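Local coordinates for protein endo-alpha-(1->5)-L-arabinanase (Bacillus licheniformis, PDB 6B7K) that probably hydrolyses internal alpha-1,5-arabinofuranosidic linkages in arabinan, as a calcium-binding endo-acting member of glycoside hydrolase family 43, at residues A[254-259]-A[277-282]. Residues are numbered along the deposited sequence; the frame is centred on the assembly and turned at random.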
loop_
_atom_site.group_PDB
_atom_site.type_symbol
_atom_site.label_atom_id
_atom_site.label_comp_id
_atom_site.label_asym_id
_atom_site.label_seq_id
_atom_site.Cartn_x
_atom_site.Cartn_y
_atom_site.Cartn_z
ATOM N N ASN A 254 19.627 -5.005 -2.820
ATOM C CA ASN A 254 20.953 -5.595 -2.684
ATOM C C ASN A 254 21.187 -6.504 -3.889
ATOM O O ASN A 254 20.466 -6.456 -4.894
ATOM C CB ASN A 254 21.093 -6.325 -1.340
ATOM C CG ASN A 254 19.940 -7.277 -1.060
ATOM O OD1 ASN A 254 19.164 -7.616 -1.954
ATOM N ND2 ASN A 254 19.827 -7.715 0.189
ATOM N N ASP A 255 22.209 -7.357 -3.800
ATOM C CA ASP A 255 22.538 -8.226 -4.926
ATOM C C ASP A 255 21.475 -9.296 -5.149
ATOM O O ASP A 255 21.274 -9.738 -6.287
ATOM C CB ASP A 255 23.906 -8.870 -4.706
ATOM C CG ASP A 255 25.045 -7.871 -4.807
ATOM O OD1 ASP A 255 25.040 -6.875 -4.054
ATOM O OD2 ASP A 255 25.950 -8.088 -5.639
ATOM N N ARG A 256 20.786 -9.721 -4.091
ATOM C CA ARG A 256 19.776 -10.767 -4.210
ATOM C C ARG A 256 18.399 -10.185 -4.521
ATOM O O ARG A 256 17.766 -10.566 -5.510
ATOM C CB ARG A 256 19.738 -11.604 -2.924
ATOM C CG ARG A 256 18.390 -12.252 -2.624
ATOM C CD ARG A 256 18.359 -13.740 -2.935
ATOM N NE ARG A 256 17.124 -14.342 -2.440
ATOM C CZ ARG A 256 16.822 -15.633 -2.535
ATOM N NH1 ARG A 256 17.669 -16.472 -3.113
ATOM N NH2 ARG A 256 15.673 -16.084 -2.053
ATOM N N TRP A 257 17.929 -9.257 -3.691
ATOM C CA TRP A 257 16.607 -8.666 -3.847
ATOM C C TRP A 257 16.739 -7.340 -4.583
ATOM O O TRP A 257 17.448 -6.438 -4.124
ATOM C CB TRP A 257 15.936 -8.477 -2.489
ATOM C CG TRP A 257 15.811 -9.762 -1.742
ATOM C CD1 TRP A 257 16.545 -10.158 -0.665
ATOM C CD2 TRP A 257 14.914 -10.837 -2.036
ATOM N NE1 TRP A 257 16.153 -11.411 -0.262
ATOM C CE2 TRP A 257 15.153 -11.850 -1.087
ATOM C CE3 TRP A 257 13.931 -11.040 -3.006
ATOM C CZ2 TRP A 257 14.440 -13.049 -1.081
ATOM C CZ3 TRP A 257 13.225 -12.226 -2.997
ATOM C CH2 TRP A 257 13.482 -13.217 -2.041
ATOM N N LYS A 258 16.059 -7.229 -5.719
ATOM C CA LYS A 258 16.151 -6.065 -6.582
ATOM C C LYS A 258 14.805 -5.356 -6.636
ATOM O O LYS A 258 13.752 -6.000 -6.635
ATOM C CB LYS A 258 16.595 -6.463 -7.991
ATOM C CG LYS A 258 17.629 -7.579 -8.006
ATOM C CD LYS A 258 18.561 -7.464 -9.199
ATOM C CE LYS A 258 19.561 -6.333 -9.015
ATOM N NZ LYS A 258 20.483 -6.593 -7.875
ATOM N N GLY A 259 14.854 -4.029 -6.675
ATOM C CA GLY A 259 13.670 -3.206 -6.747
ATOM C C GLY A 259 12.629 -3.494 -5.679
ATOM O O GLY A 259 11.535 -3.986 -5.971
ATOM N N ASP A 277 13.320 -11.448 -6.775
ATOM C CA ASP A 277 14.386 -12.402 -6.481
ATOM C C ASP A 277 15.275 -12.585 -7.705
ATOM O O ASP A 277 14.853 -13.173 -8.705
ATOM C CB ASP A 277 13.780 -13.733 -6.046
ATOM C CG ASP A 277 14.752 -14.589 -5.265
ATOM O OD1 ASP A 277 15.929 -14.187 -5.137
ATOM O OD2 ASP A 277 14.338 -15.660 -4.772
ATOM N N ALA A 278 16.513 -12.091 -7.627
ATOM C CA ALA A 278 17.453 -12.263 -8.729
ATOM C C ALA A 278 17.902 -13.710 -8.887
ATOM O O ALA A 278 18.457 -14.064 -9.932
ATOM C CB ALA A 278 18.671 -11.360 -8.534
ATOM N N LEU A 279 17.680 -14.552 -7.879
ATOM C CA LEU A 279 18.025 -15.962 -7.949
ATOM C C LEU A 279 16.838 -16.831 -8.349
ATOM O O LEU A 279 16.886 -18.052 -8.175
ATOM C CB LEU A 279 18.602 -16.433 -6.613
ATOM C CG LEU A 279 19.960 -15.846 -6.218
ATOM C CD1 LEU A 279 20.443 -16.436 -4.900
ATOM C CD2 LEU A 279 20.984 -16.076 -7.318
ATOM N N ASP A 280 15.780 -16.231 -8.886
ATOM C CA ASP A 280 14.600 -16.991 -9.279
ATOM C C ASP A 280 13.858 -16.270 -10.403
ATOM O O ASP A 280 12.633 -16.138 -10.387
ATOM C CB ASP A 280 13.690 -17.238 -8.074
ATOM C CG ASP A 280 12.739 -18.397 -8.294
ATOM O OD1 ASP A 280 13.196 -19.444 -8.795
ATOM O OD2 ASP A 280 11.541 -18.270 -7.961
ATOM N N ASN A 281 14.603 -15.791 -11.398
ATOM C CA ASN A 281 14.054 -15.148 -12.594
ATOM C C ASN A 281 13.241 -13.896 -12.275
ATOM O O ASN A 281 12.413 -13.472 -13.085
ATOM C CB ASN A 281 13.201 -16.124 -13.416
ATOM C CG ASN A 281 13.994 -17.312 -13.921
ATOM O OD1 ASN A 281 15.053 -17.641 -13.385
ATOM N ND2 ASN A 281 13.479 -17.969 -14.955
ATOM N N GLY A 282 13.451 -13.297 -11.106
ATOM C CA GLY A 282 12.842 -12.015 -10.811
ATOM C C GLY A 282 11.400 -12.042 -10.379
ATOM O O GLY A 282 10.729 -11.009 -10.452
#
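D277 OD1 has two partners, the guanidinium of R256 and the backbone N of L279. R256 NE lies 3.0 Å from D277 OD1 in a salt bridge, but the oxygen stands well above the guanidinium plane, so the attraction is one of charge, with no N-H aimed at the oxygen. The carboxylate is turned 57° against the guanidinium. L279 N donates to D277 OD1 over 3.3 Å from above the carboxylate plane, which makes an Asx turn; aspartate suits this place because its short side chain can reach the backbone two residues on while its carboxylate stays beside the arginine. With CG anti to the backbone N (chi1 153°), R256 swings alongside the W257 ring, NE over one face near the rim. A broad indole can span both residues: its six-membered part reaches the aspartate, W257 CZ3 lying 3.4 Å from D277 CB. W257 and D277 form an antiparallel non-hydrogen-bonded pair between strands 257-266 and 270-277, neighbours in one four-stranded blade of the five-bladed beta-propeller characteristic of family 43. Just past this pair, A278 N donates to R256 O at 2.9 Å and 165°, while a type I turn from D277 to D280 carries the chain toward strand 284-293. The one-carbon side chain of A278 fits close to that carbonyl and against CG and CD of K258. The branched end of L279 lies against the guanidinium edge and aliphatic CD of R256. K285 and L287 of strand 284-293 also touch W257, whose ring meets that of F12 at a steep angle, and K285 touches D277.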